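Local coordinates for protein inositol-3-phosphate synthase (Caenorhabditis elegans, PDB 1VKO) that binds nicotinamide-adenine-dinucleotide and belongs to the myo-inositol-1-phosphate synthase family of the Rossmann-type clan, at residues Ser196-Phe202 against Val279-Phe285; Leu80-Leu84 against Leu246-Asn250. All coordinates share one frame; numbering follows the deposited sequence.

Interaction 1: residues Ser196-Phe202 against Val279-Phe285; sequences SIYYPDF and VSPSNIF. With NAD (nicotinamide-adenine-dinucleotide), chain G.
Ile197 and Pro281 bury the most surface here, and Phe202 and Tyr199 close round the same proline. From Ile197, CG2 rests against Pro281 CB at 4.0 Å, while the other branch runs on to the helix: its CD1 lies 3.6 Å from Ile284 CG2 and also meets CE2 of Phe285. With CG2 anti to the backbone N and CG1 beside it (chi1 -59°), one branch is set on Pro281 and the other on Ile284 and Phe285, which lets one side chain bridge the first turn of helix 281-291. Pro281 is gripped by two rings. Its CG reaches Tyr199 CD2 at 3.4 Å, the two side chains passing in opposite directions, and its CD makes an off-centre CH-pi contact with the Phe202 ring, approaching obliquely. That ring takes Ser280 CA over its centre, a CH-pi contact of 3.8 Å from CA to the centroid and 13° off the normal. Ser280 is the N-cap of the helix, so the aromatic face covers the helix start; the Ser280 N in turn donates to Asn283 OD1 from above the carbonyl plane. In this protein of the Rossmann clan the loop forms part of the NAD pocket and borders the adenine: Ser196 OG donates to N1A of NAD at 2.9 Å, and Ile197 O accepts a weak bond from N6A. The same Ser196 OG comes to the edge of the Phe285 ring, near its plane. Ile284 CD1 likewise meets the edge of the Tyr199 ring, whose OH is hydrogen-bonded to His223 of helix 220-238, and Phe202 forms a cation-pi pair with Arg253.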
# COMPACT_ATOMS: atom_id res chain seq x y z
N SER A 196 -32.86 17.53 -22.08
CA SER A 196 -32.70 16.16 -22.53
C SER A 196 -33.91 15.31 -22.21
O SER A 196 -34.87 15.77 -21.60
CB SER A 196 -31.47 15.51 -21.88
OG SER A 196 -30.89 14.58 -22.78
N ILE A 197 -33.82 14.05 -22.62
CA ILE A 197 -34.82 13.04 -22.33
C ILE A 197 -34.49 12.62 -20.91
O ILE A 197 -33.33 12.37 -20.62
CB ILE A 197 -34.61 11.87 -23.30
CG1 ILE A 197 -34.74 12.37 -24.73
CG2 ILE A 197 -35.60 10.74 -23.06
CD1 ILE A 197 -34.31 11.34 -25.73
N TYR A 198 -35.50 12.52 -20.04
CA TYR A 198 -35.32 12.01 -18.69
C TYR A 198 -36.34 10.91 -18.42
O TYR A 198 -37.52 11.20 -18.30
CB TYR A 198 -35.49 13.17 -17.69
CG TYR A 198 -35.45 12.78 -16.22
CD1 TYR A 198 -34.51 11.88 -15.74
CD2 TYR A 198 -36.35 13.33 -15.31
CE1 TYR A 198 -34.47 11.53 -14.42
CE2 TYR A 198 -36.30 12.97 -13.97
CZ TYR A 198 -35.36 12.08 -13.54
OH TYR A 198 -35.29 11.69 -12.23
N TYR A 199 -35.92 9.65 -18.32
CA TYR A 199 -36.85 8.60 -17.90
C TYR A 199 -36.39 8.07 -16.53
O TYR A 199 -35.49 7.22 -16.45
CB TYR A 199 -36.94 7.45 -18.94
CG TYR A 199 -37.33 7.86 -20.37
CD1 TYR A 199 -38.05 9.02 -20.64
CD2 TYR A 199 -36.99 7.05 -21.44
CE1 TYR A 199 -38.40 9.37 -21.93
CE2 TYR A 199 -37.32 7.39 -22.74
CZ TYR A 199 -38.02 8.56 -22.98
OH TYR A 199 -38.36 8.89 -24.30
N PRO A 200 -36.99 8.57 -15.45
CA PRO A 200 -36.43 8.41 -14.10
C PRO A 200 -35.96 6.97 -13.82
O PRO A 200 -34.91 6.74 -13.21
CB PRO A 200 -37.60 8.77 -13.20
CG PRO A 200 -38.39 9.76 -14.01
CD PRO A 200 -38.28 9.29 -15.42
N ASP A 201 -36.74 6.02 -14.31
CA ASP A 201 -36.55 4.58 -14.14
C ASP A 201 -35.26 3.95 -14.74
O ASP A 201 -34.90 2.80 -14.38
CB ASP A 201 -37.82 3.85 -14.64
CG ASP A 201 -38.57 4.62 -15.81
OD1 ASP A 201 -38.75 5.88 -15.76
OD2 ASP A 201 -39.03 4.02 -16.83
N PHE A 202 -34.55 4.68 -15.60
CA PHE A 202 -33.28 4.17 -16.17
C PHE A 202 -32.00 4.60 -15.45
O PHE A 202 -30.93 4.10 -15.78
CB PHE A 202 -33.16 4.42 -17.70
CG PHE A 202 -34.07 3.55 -18.56
CD1 PHE A 202 -35.39 3.89 -18.77
CD2 PHE A 202 -33.60 2.37 -19.13
CE1 PHE A 202 -36.26 3.06 -19.51
CE2 PHE A 202 -34.46 1.56 -19.89
CZ PHE A 202 -35.77 1.92 -20.08
N VAL A 279 -37.27 0.89 -23.57
CA VAL A 279 -36.52 1.68 -24.54
C VAL A 279 -35.93 2.86 -23.78
O VAL A 279 -36.66 3.72 -23.32
CB VAL A 279 -37.42 2.13 -25.72
CG1 VAL A 279 -36.70 3.12 -26.63
CG2 VAL A 279 -37.90 0.93 -26.50
N SER A 280 -34.61 2.86 -23.64
CA SER A 280 -33.92 3.84 -22.81
C SER A 280 -33.72 5.18 -23.51
O SER A 280 -33.74 5.25 -24.74
CB SER A 280 -32.56 3.29 -22.38
OG SER A 280 -31.57 3.49 -23.38
N PRO A 281 -33.48 6.22 -22.72
CA PRO A 281 -33.03 7.51 -23.23
C PRO A 281 -31.79 7.35 -24.10
O PRO A 281 -31.67 8.04 -25.13
CB PRO A 281 -32.65 8.25 -21.95
CG PRO A 281 -33.65 7.69 -20.95
CD PRO A 281 -33.62 6.25 -21.24
N SER A 282 -30.89 6.45 -23.71
CA SER A 282 -29.68 6.24 -24.48
C SER A 282 -29.95 5.52 -25.77
O SER A 282 -29.17 5.65 -26.68
CB SER A 282 -28.59 5.53 -23.68
OG SER A 282 -28.83 4.15 -23.58
N ASN A 283 -31.04 4.77 -25.86
CA ASN A 283 -31.46 4.15 -27.13
C ASN A 283 -31.93 5.23 -28.09
O ASN A 283 -31.65 5.15 -29.27
CB ASN A 283 -32.62 3.20 -26.91
CG ASN A 283 -32.21 1.82 -26.34
OD1 ASN A 283 -33.05 1.10 -25.83
ND2 ASN A 283 -30.94 1.46 -26.47
N ILE A 284 -32.65 6.22 -27.58
CA ILE A 284 -33.25 7.27 -28.41
C ILE A 284 -32.16 8.18 -28.98
O ILE A 284 -32.12 8.37 -30.19
CB ILE A 284 -34.41 8.03 -27.68
CG1 ILE A 284 -35.58 7.06 -27.44
CG2 ILE A 284 -34.94 9.15 -28.55
CD1 ILE A 284 -36.49 7.41 -26.28
N PHE A 285 -31.25 8.67 -28.14
CA PHE A 285 -30.05 9.29 -28.68
C PHE A 285 -29.35 8.42 -29.73
O PHE A 285 -29.03 8.92 -30.78
CB PHE A 285 -29.07 9.70 -27.59
CG PHE A 285 -29.52 10.85 -26.77
CD1 PHE A 285 -29.28 12.16 -27.22
CD2 PHE A 285 -30.20 10.65 -25.57
CE1 PHE A 285 -29.70 13.27 -26.44
CE2 PHE A 285 -30.63 11.76 -24.77
CZ PHE A 285 -30.38 13.09 -25.22
PA NAD G . -21.46 13.28 -13.80
O1A NAD G . -22.58 13.07 -12.89
O2A NAD G . -20.64 14.38 -13.28
O5B NAD G . -22.07 13.54 -15.24
C5B NAD G . -23.35 13.10 -15.56
C4B NAD G . -24.10 14.27 -16.15
O4B NAD G . -25.07 13.78 -17.05
C3B NAD G . -24.85 15.06 -15.11
O3B NAD G . -24.76 16.40 -15.56
C2B NAD G . -26.29 14.67 -15.24
O2B NAD G . -27.01 15.90 -15.15
C1B NAD G . -26.36 14.20 -16.69
N9A NAD G . -27.41 13.24 -17.11
C8A NAD G . -27.95 12.18 -16.45
N7A NAD G . -28.90 11.63 -17.24
C5A NAD G . -28.99 12.30 -18.41
C6A NAD G . -29.81 12.18 -19.54
N6A NAD G . -30.80 11.27 -19.66
N1A NAD G . -29.65 13.08 -20.57
C2A NAD G . -28.74 14.09 -20.47
N3A NAD G . -27.99 14.21 -19.35
C4A NAD G . -28.09 13.33 -18.32
O3 NAD G . -20.59 11.92 -14.01
PN NAD G . -19.24 11.97 -14.84
O1N NAD G . -19.33 13.13 -15.76
O2N NAD G . -18.13 11.91 -13.88
O5D NAD G . -19.27 10.68 -15.82
C5D NAD G . -20.43 10.38 -16.59
C4D NAD G . -20.52 8.91 -17.04
O4D NAD G . -19.30 8.48 -17.58
C3D NAD G . -20.88 7.93 -15.92
O3D NAD G . -21.78 6.99 -16.42
C2D NAD G . -19.60 7.17 -15.70
O2D NAD G . -19.75 5.83 -15.28
C1D NAD G . -19.01 7.19 -17.09
N1N NAD G . -17.60 6.85 -16.92
C2N NAD G . -16.79 7.67 -16.20
C3N NAD G . -15.47 7.32 -16.04
C7N NAD G . -14.56 8.41 -15.59
O7N NAD G . -15.19 9.64 -15.29
N7N NAD G . -13.24 8.19 -15.53
C4N NAD G . -14.95 6.14 -16.61
C5N NAD G . -15.80 5.32 -17.32
C6N NAD G . -17.15 5.68 -17.47

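Interaction 2: residues Leu80-Leu84 against Leu246-Asn250; sequences LLVGL and LWTAN. With NAD (nicotinamide-adenine-dinucleotide), chain G.
Val82, with more surface buried than any other residue here, meets both the neighbouring strand and the cofactor. Its CG1, placed anti to the backbone N (chi1 -166°), lies 3.7 Å from Trp247 CZ3 and 3.5 Å from C2A of NAD, thereby joining indole and adenine. Ala249 CB continues this surface, 3.3 Å from C4A of NAD, and also lies over one face of the indole. On the other side of the sheet Leu81 and Leu246 run side by side, CD2 of the first 3.7 Å from CB of the second.

Three backbone bonds set this register: Leu246 N to Leu80 O, Val82 N to Leu246 O and Thr248 N to Val82 O, each 2.8 Å, between parallel segments whose directions differ by 15°. Beyond Val82 the backbone turns at Gly83 with a positive phi (84°), and Gly83 CA lies 3.7 Å from Ala249 CB and 3.2 Å from O4B of NAD. A glycine-rich loop following the first strand of the parallel sheet is characteristic of Rossmann dinucleotide sites, and Gly83 stands at its start. A water reaches both Gly83 O and Thr248 O, while Ala249 O accepts a bond from O3D of NAD and Asn250 ND2 gives a weak one to O1A.

In the parallel sheet, strand 77-82 stands between 154-159 and 242-247, and 295-298 flanks the latter; helix 281-291 covers the Val82 and Trp247 side through Phe285.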
# COMPACT_ATOMS: atom_id res chain seq x y z
N LEU A 80 -21.33 16.27 -29.94
CA LEU A 80 -22.46 16.47 -29.07
C LEU A 80 -22.44 15.52 -27.89
O LEU A 80 -22.56 14.28 -28.06
CB LEU A 80 -23.78 16.25 -29.83
CG LEU A 80 -24.19 17.21 -30.93
CD1 LEU A 80 -25.11 16.50 -31.93
CD2 LEU A 80 -24.86 18.42 -30.32
N LEU A 81 -22.36 16.06 -26.68
CA LEU A 81 -22.24 15.16 -25.52
C LEU A 81 -23.53 15.07 -24.79
O LEU A 81 -24.17 16.09 -24.50
CB LEU A 81 -21.12 15.59 -24.58
CG LEU A 81 -19.74 15.83 -25.21
CD1 LEU A 81 -18.69 16.32 -24.23
CD2 LEU A 81 -19.25 14.56 -25.87
N VAL A 82 -23.92 13.86 -24.48
CA VAL A 82 -25.03 13.68 -23.56
C VAL A 82 -24.45 13.64 -22.17
O VAL A 82 -23.49 12.90 -21.89
CB VAL A 82 -25.85 12.44 -23.86
CG1 VAL A 82 -27.17 12.49 -23.10
CG2 VAL A 82 -26.09 12.34 -25.38
N GLY A 83 -25.01 14.48 -21.31
CA GLY A 83 -24.38 14.77 -20.03
C GLY A 83 -23.35 15.88 -20.21
O GLY A 83 -22.28 15.83 -19.64
N LEU A 84 -23.66 16.88 -21.02
CA LEU A 84 -22.70 17.97 -21.32
C LEU A 84 -22.30 18.74 -20.09
O LEU A 84 -21.19 19.29 -20.04
CB LEU A 84 -23.27 18.95 -22.36
CG LEU A 84 -22.46 20.22 -22.70
CD1 LEU A 84 -21.18 19.89 -23.49
CD2 LEU A 84 -23.28 21.26 -23.49
N LEU A 246 -21.94 11.52 -28.35
CA LEU A 246 -21.23 10.71 -27.37
C LEU A 246 -21.90 10.81 -26.01
O LEU A 246 -22.17 11.91 -25.49
CB LEU A 246 -19.75 11.13 -27.29
CG LEU A 246 -18.82 10.34 -26.38
CD1 LEU A 246 -17.36 10.25 -26.95
CD2 LEU A 246 -18.84 10.94 -24.96
N TRP A 247 -22.18 9.63 -25.44
CA TRP A 247 -22.81 9.52 -24.16
C TRP A 247 -21.79 9.55 -23.01
O TRP A 247 -20.96 8.62 -22.83
CB TRP A 247 -23.63 8.22 -24.10
CG TRP A 247 -24.35 8.07 -22.80
CD1 TRP A 247 -23.82 7.69 -21.60
CD2 TRP A 247 -25.74 8.33 -22.56
NE1 TRP A 247 -24.79 7.70 -20.63
CE2 TRP A 247 -25.98 8.09 -21.18
CE3 TRP A 247 -26.82 8.76 -23.37
CZ2 TRP A 247 -27.25 8.23 -20.61
CZ3 TRP A 247 -28.06 8.94 -22.79
CH2 TRP A 247 -28.27 8.65 -21.42
N THR A 248 -21.90 10.59 -22.21
CA THR A 248 -21.12 10.74 -20.99
C THR A 248 -22.03 11.32 -19.90
O THR A 248 -21.60 12.13 -19.06
CB THR A 248 -19.84 11.61 -21.23
OG1 THR A 248 -19.14 11.75 -19.99
CG2 THR A 248 -20.15 13.08 -21.65
N ALA A 249 -23.30 10.90 -19.92
CA ALA A 249 -24.25 11.13 -18.83
C ALA A 249 -24.30 9.93 -17.85
O ALA A 249 -23.55 8.99 -17.99
CB ALA A 249 -25.65 11.38 -19.43
N ASN A 250 -25.15 9.97 -16.84
CA ASN A 250 -25.13 8.94 -15.82
C ASN A 250 -25.41 7.57 -16.37
O ASN A 250 -26.15 7.39 -17.34
CB ASN A 250 -26.06 9.26 -14.65
CG ASN A 250 -25.57 10.46 -13.86
OD1 ASN A 250 -26.02 11.59 -14.10
ND2 ASN A 250 -24.56 10.24 -13.00
PA NAD G . -21.46 13.28 -13.80
O1A NAD G . -22.58 13.07 -12.89
O2A NAD G . -20.64 14.38 -13.28
O5B NAD G . -22.07 13.54 -15.24
C5B NAD G . -23.35 13.10 -15.56
C4B NAD G . -24.10 14.27 -16.15
O4B NAD G . -25.07 13.78 -17.05
C3B NAD G . -24.85 15.06 -15.11
O3B NAD G . -24.76 16.40 -15.56
C2B NAD G . -26.29 14.67 -15.24
O2B NAD G . -27.01 15.90 -15.15
C1B NAD G . -26.36 14.20 -16.69
N9A NAD G . -27.41 13.24 -17.11
C8A NAD G . -27.95 12.18 -16.45
N7A NAD G . -28.90 11.63 -17.24
C5A NAD G . -28.99 12.30 -18.41
C6A NAD G . -29.81 12.18 -19.54
N6A NAD G . -30.80 11.27 -19.66
N1A NAD G . -29.65 13.08 -20.57
C2A NAD G . -28.74 14.09 -20.47
N3A NAD G . -27.99 14.21 -19.35
C4A NAD G . -28.09 13.33 -18.32
O3 NAD G . -20.59 11.92 -14.01
PN NAD G . -19.24 11.97 -14.84
O1N NAD G . -19.33 13.13 -15.76
O2N NAD G . -18.13 11.91 -13.88
O5D NAD G . -19.27 10.68 -15.82
C5D NAD G . -20.43 10.38 -16.59
C4D NAD G . -20.52 8.91 -17.04
O4D NAD G . -19.30 8.48 -17.58
C3D NAD G . -20.88 7.93 -15.92
O3D NAD G . -21.78 6.99 -16.42
C2D NAD G . -19.60 7.17 -15.70
O2D NAD G . -19.75 5.83 -15.28
C1D NAD G . -19.01 7.19 -17.09
N1N NAD G . -17.60 6.85 -16.92
C2N NAD G . -16.79 7.67 -16.20
C3N NAD G . -15.47 7.32 -16.04
C7N NAD G . -14.56 8.41 -15.59
O7N NAD G . -15.19 9.64 -15.29
N7N NAD G . -13.24 8.19 -15.53
C4N NAD G . -14.95 6.14 -16.61
C5N NAD G . -15.80 5.32 -17.32
C6N NAD G . -17.15 5.68 -17.47
O HOH W 1 -20.58 14.54 -18.14

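Both interactions are buried and border the same NAD, but they hold different elements: interaction 2 joins neighbouring strands in the parallel sheet, whereas interaction 1 fastens a loop to the start of helix 281-291, farther from the chain's centre. Backbone hydrogen bonds hold interaction 2; interaction 1 has none across its segments and depends on apolar and CH-pi packing. They meet directly where Phe285 CD1 lies 3.7 Å from Val82 CG2 and Ser282 CB lies 3.6 Å from Trp247 CZ3, so the helix rests on the sheet. Interaction 1 supplies polar groups to the adenine, while interaction 2 lines the adenine and reaches both riboses and, weakly, a phosphate oxygen.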